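Local coordinates for beta-fructofuranosidase (Bifidobacterium adolescentis, PDB 6NOB), which probably hydrolyses terminal beta-D-fructofuranoside residues, as in sucrose, as a member of glycoside hydrolase family 32, at residues A[158-163]-A[175-180]; A[526-531]-A[618-623]. One frame throughout, in Å; residues are numbered along the deposited sequence.

Interaction 1: residues A[158-163]-A[175-180]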
ATOM      1  N   MET A 158     -13.589  -4.810   3.789  1.00 36.14           N
ATOM      2  CA  MET A 158     -12.466  -3.905   3.979  1.00 37.47           C
ATOM      3  C   MET A 158     -12.707  -2.924   5.120  1.00 41.95           C
ATOM      4  O   MET A 158     -13.750  -2.264   5.179  1.00 38.35           O
ATOM      5  CB  MET A 158     -12.179  -3.152   2.680  1.00 32.25           C
ATOM      6  CG  MET A 158     -11.222  -3.894   1.766  1.00 35.50           C
ATOM      7  SD  MET A 158      -9.566  -3.982   2.479  1.00 41.50           S
ATOM      8  CE  MET A 158      -9.474  -5.680   3.034  1.00 27.99           C
ATOM      9  N   HIS A 159     -11.730  -2.845   6.022  1.00 37.69           N
ATOM     10  CA  HIS A 159     -11.626  -1.841   7.070  1.00 34.07           C
ATOM     11  C   HIS A 159     -10.507  -0.867   6.719  1.00 34.51           C
ATOM     12  O   HIS A 159      -9.749  -1.067   5.766  1.00 34.57           O
ATOM     13  CB  HIS A 159     -11.333  -2.478   8.435  1.00 34.72           C
ATOM     14  CG  HIS A 159     -12.279  -3.566   8.839  1.00 37.10           C
ATOM     15  ND1 HIS A 159     -12.554  -4.656   8.039  1.00 36.53           N
ATOM     16  CD2 HIS A 159     -12.982  -3.750   9.981  1.00 37.63           C
ATOM     17  CE1 HIS A 159     -13.403  -5.452   8.664  1.00 40.83           C
ATOM     18  NE2 HIS A 159     -13.678  -4.925   9.845  1.00 38.96           N
ATOM     19  N   TRP A 160     -10.382   0.181   7.529  1.00 35.18           N
ATOM     20  CA  TRP A 160      -9.243   1.091   7.475  1.00 35.42           C
ATOM     21  C   TRP A 160      -8.437   0.931   8.759  1.00 38.91           C
ATOM     22  O   TRP A 160      -8.930   1.241   9.849  1.00 42.44           O
ATOM     23  CB  TRP A 160      -9.694   2.540   7.307  1.00 38.03           C
ATOM     24  CG  TRP A 160      -9.912   2.965   5.889  1.00 38.29           C
ATOM     25  CD1 TRP A 160     -10.474   2.231   4.886  1.00 32.96           C
ATOM     26  CD2 TRP A 160      -9.575   4.234   5.319  1.00 32.67           C
ATOM     27  NE1 TRP A 160     -10.510   2.967   3.727  1.00 33.05           N
ATOM     28  CE2 TRP A 160      -9.962   4.200   3.967  1.00 31.49           C
ATOM     29  CE3 TRP A 160      -8.981   5.395   5.823  1.00 34.36           C
ATOM     30  CZ2 TRP A 160      -9.774   5.282   3.110  1.00 36.12           C
ATOM     31  CZ3 TRP A 160      -8.793   6.466   4.971  1.00 33.85           C
ATOM     32  CH2 TRP A 160      -9.189   6.405   3.631  1.00 35.28           C
ATOM     33  N   GLY A 161      -7.206   0.441   8.631  1.00 40.67           N
ATOM     34  CA  GLY A 161      -6.258   0.528   9.720  1.00 35.97           C
ATOM     35  C   GLY A 161      -5.648   1.915   9.796  1.00 36.13           C
ATOM     36  O   GLY A 161      -5.815   2.744   8.903  1.00 35.37           O
ATOM     37  N   HIS A 162      -4.925   2.174  10.884  1.00 33.50           N
ATOM     38  CA  HIS A 162      -4.423   3.522  11.124  1.00 31.49           C
ATOM     39  C   HIS A 162      -3.153   3.472  11.959  1.00 38.84           C
ATOM     40  O   HIS A 162      -3.110   2.802  12.996  1.00 40.73           O
ATOM     41  CB  HIS A 162      -5.489   4.377  11.820  1.00 32.36           C
ATOM     42  CG  HIS A 162      -5.163   5.838  11.871  1.00 37.55           C
ATOM     43  ND1 HIS A 162      -5.846   6.724  12.677  1.00 39.47           N
ATOM     44  CD2 HIS A 162      -4.227   6.568  11.219  1.00 38.27           C
ATOM     45  CE1 HIS A 162      -5.346   7.937  12.517  1.00 39.52           C
ATOM     46  NE2 HIS A 162      -4.363   7.869  11.638  1.00 37.03           N
ATOM     47  N   ALA A 163      -2.126   4.191  11.503  1.00 38.51           N
ATOM     48  CA  ALA A 163      -0.866   4.317  12.220  1.00 36.84           C
ATOM     49  C   ALA A 163      -0.328   5.727  12.025  1.00 40.35           C
ATOM     50  O   ALA A 163      -0.624   6.387  11.025  1.00 37.86           O
ATOM     51  CB  ALA A 163       0.170   3.285  11.748  1.00 30.44           C
ATOM     52  N   PRO A 175      -6.285   2.972  16.779  1.00 42.63           N
ATOM     53  CA  PRO A 175      -7.460   2.103  16.629  1.00 41.71           C
ATOM     54  C   PRO A 175      -7.937   2.023  15.185  1.00 42.68           C
ATOM     55  O   PRO A 175      -7.650   2.885  14.350  1.00 39.91           O
ATOM     56  CB  PRO A 175      -8.517   2.771  17.516  1.00 42.01           C
ATOM     57  CG  PRO A 175      -7.746   3.594  18.473  1.00 43.78           C
ATOM     58  CD  PRO A 175      -6.557   4.084  17.709  1.00 42.18           C
ATOM     59  N   VAL A 176      -8.689   0.953  14.906  1.00 39.43           N
ATOM     60  CA  VAL A 176      -9.295   0.779  13.590  1.00 38.95           C
ATOM     61  C   VAL A 176     -10.178   1.977  13.280  1.00 39.14           C
ATOM     62  O   VAL A 176     -10.984   2.412  14.113  1.00 39.63           O
ATOM     63  CB  VAL A 176     -10.081  -0.539  13.535  1.00 42.52           C
ATOM     64  CG1 VAL A 176     -10.981  -0.580  12.309  1.00 39.29           C
ATOM     65  CG2 VAL A 176      -9.124  -1.720  13.533  1.00 45.31           C
ATOM     66  N   PHE A 177     -10.027   2.519  12.072  1.00 41.31           N
ATOM     67  CA  PHE A 177     -10.579   3.819  11.711  1.00 36.76           C
ATOM     68  C   PHE A 177     -11.933   3.729  11.014  1.00 35.58           C
ATOM     69  O   PHE A 177     -12.899   4.356  11.462  1.00 41.87           O
ATOM     70  CB  PHE A 177      -9.577   4.566  10.826  1.00 34.44           C
ATOM     71  CG  PHE A 177      -9.970   5.977  10.530  1.00 35.18           C
ATOM     72  CD1 PHE A 177      -9.933   6.938  11.528  1.00 32.66           C
ATOM     73  CD2 PHE A 177     -10.369   6.346   9.258  1.00 28.99           C
ATOM     74  CE1 PHE A 177     -10.294   8.241  11.263  1.00 34.63           C
ATOM     75  CE2 PHE A 177     -10.730   7.649   8.986  1.00 32.43           C
ATOM     76  CZ  PHE A 177     -10.690   8.599   9.990  1.00 35.13           C
ATOM     77  N   LEU A 178     -12.023   2.977   9.919  1.00 38.81           N
ATOM     78  CA  LEU A 178     -13.278   2.768   9.210  1.00 36.79           C
ATOM     79  C   LEU A 178     -13.548   1.275   9.091  1.00 41.65           C
ATOM     80  O   LEU A 178     -12.633   0.452   9.160  1.00 42.39           O
ATOM     81  CB  LEU A 178     -13.261   3.414   7.818  1.00 34.28           C
ATOM     82  CG  LEU A 178     -13.438   4.933   7.789  1.00 32.77           C
ATOM     83  CD1 LEU A 178     -12.922   5.500   6.479  1.00 40.34           C
ATOM     84  CD2 LEU A 178     -14.897   5.304   8.003  1.00 27.00           C
ATOM     85  N   GLU A 179     -14.817   0.933   8.909  1.00 42.35           N
ATOM     86  CA  GLU A 179     -15.277  -0.447   8.964  1.00 39.35           C
ATOM     87  C   GLU A 179     -16.268  -0.696   7.845  1.00 38.63           C
ATOM     88  O   GLU A 179     -16.802   0.251   7.254  1.00 40.91           O
ATOM     89  CB  GLU A 179     -15.907  -0.745  10.332  1.00 33.89           C
ATOM     90  CG  GLU A 179     -14.910  -0.633  11.472  1.00 29.71           C
ATOM     91  CD  GLU A 179     -15.492  -1.008  12.815  1.00 37.60           C
ATOM     92  OE1 GLU A 179     -16.643  -1.489  12.862  1.00 43.97           O
ATOM     93  OE2 GLU A 179     -14.790  -0.821  13.830  1.00 44.12           O
ATOM     94  N   PRO A 180     -16.530  -1.964   7.506  1.00 37.45           N
ATOM     95  CA  PRO A 180     -17.485  -2.262   6.434  1.00 33.64           C
ATOM     96  C   PRO A 180     -18.882  -1.769   6.773  1.00 34.31           C
ATOM     97  O   PRO A 180     -19.241  -1.593   7.940  1.00 35.16           O
ATOM     98  CB  PRO A 180     -17.455  -3.793   6.339  1.00 32.72           C
ATOM     99  CG  PRO A 180     -16.152  -4.186   6.921  1.00 37.65           C
ATOM    100  CD  PRO A 180     -15.878  -3.189   8.006  1.00 39.48           C
TER
HETATM  101  O   HOH W   1      -7.454   5.583  14.598  1.00 36.02           O
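Trp160 and the pair Phe177–Leu178 join the backbones: Trp160 N gives a 2.8 Å hydrogen bond to Leu178 O and Trp160 O takes one of 2.8 Å from Phe177 N, the two segments running antiparallel, 162° apart. Two residues thus face one, the pattern of a classic beta bulge. It brings both side chains beside the indole. Leu178 runs alongside Trp160, pointing the same way, and lays CD1 over a face of the ring, 4.0 Å from the centroid of the five-membered part, a CH-pi contact displaced toward the rim. Phe177, its CG anti to the backbone N (chi1 -173°), extends next to the indole and brings CD2 to 3.8 Å from Trp160 CE3. At the Pro180 end of the contact, Pro180 CD sits over the centre of the His159 ring, 3.3 Å from its centroid and 10° off the normal, a second CH-pi contact. At the Pro175 end a water donates to Pro175 O (2.7 Å) and lies in the plane of the His162 ring, 2.8 Å from ND1. Strand 159-165 is part of a blade of the five-bladed beta-propeller that forms the catalytic domain in family 32, and the irregular chain after strand 172-173 lies along it. Trp160 NE1 bonds to Phe195 O. Phe145 stacks on the buried His162 ring, whose polar partners at both nitrogens, water at ND1 and His143 at NE2, would hold its rotation.

Interaction 2: residues A[526-531]-A[618-623]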
ATOM      1  N   LEU A 526      29.840   1.347  -9.768  1.00 46.29           N
ATOM      2  CA  LEU A 526      30.474   0.644 -10.873  1.00 46.61           C
ATOM      3  C   LEU A 526      31.137   1.647 -11.807  1.00 52.27           C
ATOM      4  O   LEU A 526      30.621   2.749 -12.020  1.00 50.62           O
ATOM      5  CB  LEU A 526      29.453  -0.198 -11.642  1.00 44.99           C
ATOM      6  CG  LEU A 526      28.686  -1.230 -10.811  1.00 47.15           C
ATOM      7  CD1 LEU A 526      27.537  -1.817 -11.612  1.00 49.37           C
ATOM      8  CD2 LEU A 526      29.614  -2.330 -10.321  1.00 48.10           C
ATOM      9  N   ALA A 527      32.281   1.256 -12.366  1.00 57.36           N
ATOM     10  CA  ALA A 527      33.088   2.146 -13.191  1.00 58.76           C
ATOM     11  C   ALA A 527      32.804   2.020 -14.682  1.00 60.72           C
ATOM     12  O   ALA A 527      33.327   2.822 -15.463  1.00 58.71           O
ATOM     13  CB  ALA A 527      34.579   1.884 -12.946  1.00 52.54           C
ATOM     14  N   ASP A 528      31.997   1.050 -15.098  1.00 61.01           N
ATOM     15  CA  ASP A 528      31.823   0.767 -16.517  1.00 59.08           C
ATOM     16  C   ASP A 528      30.481   0.076 -16.720  1.00 58.57           C
ATOM     17  O   ASP A 528      29.670  -0.035 -15.795  1.00 56.30           O
ATOM     18  CB  ASP A 528      32.984  -0.086 -17.037  1.00 58.79           C
ATOM     19  CG  ASP A 528      33.321  -1.230 -16.105  1.00 59.11           C
ATOM     20  OD1 ASP A 528      32.435  -2.078 -15.860  1.00 58.25           O
ATOM     21  OD2 ASP A 528      34.468  -1.277 -15.611  1.00 58.62           O
ATOM     22  N   ASP A 529      30.250  -0.401 -17.944  1.00 62.24           N
ATOM     23  CA  ASP A 529      29.015  -1.078 -18.313  1.00 58.81           C
ATOM     24  C   ASP A 529      29.216  -2.576 -18.512  1.00 61.06           C
ATOM     25  O   ASP A 529      28.428  -3.217 -19.216  1.00 65.66           O
ATOM     26  CB  ASP A 529      28.430  -0.448 -19.577  1.00 57.83           C
ATOM     27  CG  ASP A 529      26.924  -0.558 -19.636  1.00 61.99           C
ATOM     28  OD1 ASP A 529      26.257   0.041 -18.766  1.00 62.93           O
ATOM     29  OD2 ASP A 529      26.410  -1.244 -20.545  1.00 57.15           O
ATOM     30  N   ALA A 530      30.252  -3.146 -17.902  1.00 58.79           N
ATOM     31  CA  ALA A 530      30.594  -4.542 -18.116  1.00 65.32           C
ATOM     32  C   ALA A 530      29.612  -5.461 -17.391  1.00 61.93           C
ATOM     33  O   ALA A 530      28.851  -5.044 -16.514  1.00 57.26           O
ATOM     34  CB  ALA A 530      32.021  -4.819 -17.649  1.00 53.50           C
ATOM     35  N   ASP A 531      29.643  -6.738 -17.776  1.00 65.40           N
ATOM     36  CA  ASP A 531      28.809  -7.743 -17.130  1.00 63.62           C
ATOM     37  C   ASP A 531      29.140  -7.831 -15.647  1.00 64.22           C
ATOM     38  O   ASP A 531      30.307  -7.780 -15.249  1.00 68.15           O
ATOM     39  CB  ASP A 531      29.012  -9.106 -17.793  1.00 61.20           C
ATOM     40  CG  ASP A 531      28.277  -9.229 -19.113  1.00 62.26           C
ATOM     41  OD1 ASP A 531      27.679  -8.228 -19.558  1.00 60.51           O
ATOM     42  OD2 ASP A 531      28.305 -10.327 -19.711  1.00 65.65           O
ATOM     43  N   ILE A 618      29.456  -9.629  -4.631  1.00 57.69           N
ATOM     44  CA  ILE A 618      29.585  -8.682  -5.732  1.00 58.85           C
ATOM     45  C   ILE A 618      30.753  -9.104  -6.611  1.00 57.96           C
ATOM     46  O   ILE A 618      31.849  -9.373  -6.108  1.00 59.29           O
ATOM     47  CB  ILE A 618      29.787  -7.240  -5.228  1.00 63.24           C
ATOM     48  CG1 ILE A 618      28.650  -6.837  -4.290  1.00 59.47           C
ATOM     49  CG2 ILE A 618      29.885  -6.269  -6.395  1.00 63.88           C
ATOM     50  CD1 ILE A 618      28.988  -5.663  -3.407  1.00 61.87           C
ATOM     51  N   ALA A 619      30.515  -9.155  -7.920  1.00 58.91           N
ATOM     52  CA  ALA A 619      31.551  -9.469  -8.890  1.00 65.04           C
ATOM     53  C   ALA A 619      31.227  -8.756 -10.193  1.00 63.15           C
ATOM     54  O   ALA A 619      30.058  -8.583 -10.547  1.00 62.83           O
ATOM     55  CB  ALA A 619      31.673 -10.978  -9.127  1.00 51.99           C
ATOM     56  N   SER A 620      32.277  -8.351 -10.904  1.00 62.11           N
ATOM     57  CA  SER A 620      32.128  -7.634 -12.161  1.00 61.64           C
ATOM     58  C   SER A 620      33.277  -7.995 -13.091  1.00 63.37           C
ATOM     59  O   SER A 620      34.417  -8.163 -12.648  1.00 71.14           O
ATOM     60  CB  SER A 620      32.087  -6.117 -11.934  1.00 60.29           C
ATOM     61  OG  SER A 620      32.103  -5.407 -13.160  1.00 58.18           O
ATOM     62  N   SER A 621      32.956  -8.137 -14.381  1.00 64.06           N
ATOM     63  CA  SER A 621      33.980  -8.263 -15.411  1.00 63.77           C
ATOM     64  C   SER A 621      34.721  -6.952 -15.628  1.00 65.36           C
ATOM     65  O   SER A 621      35.819  -6.956 -16.199  1.00 68.00           O
ATOM     66  CB  SER A 621      33.358  -8.716 -16.733  1.00 62.64           C
ATOM     67  OG  SER A 621      32.521  -9.849 -16.569  1.00 65.85           O
ATOM     68  N   GLY A 622      34.134  -5.838 -15.210  1.00 67.40           N
ATOM     69  CA  GLY A 622      34.769  -4.532 -15.194  1.00 67.23           C
ATOM     70  C   GLY A 622      35.356  -4.218 -13.834  1.00 66.68           C
ATOM     71  O   GLY A 622      35.833  -5.108 -13.120  1.00 66.49           O
ATOM     72  N   LYS A 623      35.321  -2.944 -13.465  1.00 68.91           N
ATOM     73  CA  LYS A 623      35.895  -2.491 -12.207  1.00 68.83           C
ATOM     74  C   LYS A 623      34.800  -2.022 -11.258  1.00 63.58           C
ATOM     75  O   LYS A 623      33.837  -1.371 -11.675  1.00 52.88           O
ATOM     76  CB  LYS A 623      36.904  -1.362 -12.433  1.00 72.96           C
ATOM     77  CG  LYS A 623      37.609  -0.916 -11.159  1.00 79.56           C
ATOM     78  CD  LYS A 623      37.939   0.570 -11.189  1.00 83.36           C
ATOM     79  CE  LYS A 623      38.849   0.968 -10.030  1.00 84.69           C
ATOM     80  NZ  LYS A 623      39.840   2.010 -10.424  1.00 86.89           N
TER
HETATM   81  O   HOH W   2      31.726  -2.622 -13.433  1.00 47.31           O
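Asp528 reaches across to the backbone of Lys623, whose N-H meets the syn lone pair of OD2 at 2.8 Å with an angle of 161° at the hydrogen. Its CG sits between the backbone N and the carbonyl carbon (chi1 45°). Two further hydrogen bonds join main chain to main chain: Ala527 N to Lys623 O at 3.1 Å, and Ser621 N to Asp531 O at 2.8 Å. Ser621 OG adds a weak bond to the same Asp531 O. Within each segment a side-chain oxygen accepts from the backbone N two residues on. Asp528 OD1, met on its anti side and 28° out of the carboxylate plane, accepts from Ala530 N at 3.2 Å, an Asx turn, and Ser620 OG accepts from Gly622 N at 2.9 Å, an ST turn. The first lies between strands 519-526 and 532-540, the second between strands 614-620 and 624-632; each connection links the two sheets of the C-terminal beta-sandwich, as in other family 32 enzymes. One water ties both turns together, donating to Asp528 OD1 (2.6 Å) and to Lys623 O, and accepting from Ser620 OG. An alanine in place of Asp528 would probably leave Lys623 N and Ala530 N without these acceptors and the water less firmly placed. In van der Waals packing, the Ala530 CB methyl lies 3.4 Å from Gly622 N; Ala527 CB and Lys623 CD, 4.0 Å apart, form an apolar pair. Outside the segments, Arg554 NE bonds to Ala530 O, and Asp531 OD1 accepts from Asp556 N.

Interaction 1 closes before interaction 2 opens along the chain. Their centres are 48 Å apart and their nearest atoms about 34 Å, on opposite sides of the chain's centre, so neither touches the other and they share no sheet. The 158-163 and 175-180 pair is buried, 14 Å from that centre, in the beta-propeller: strand 159-165 belongs to the mixed sheet that includes strand 141-149, with 175-180 irregular beside it. The 526-531 and 618-623 pair sits at the surface, 35 Å out, where two strand-to-strand connections cross between the six- and seven-stranded antiparallel sheets, consistent with the family's C-terminal beta-sandwich. The two contacts therefore report on separate parts of the fold: interior packing in one, the sandwich's outer end in the other.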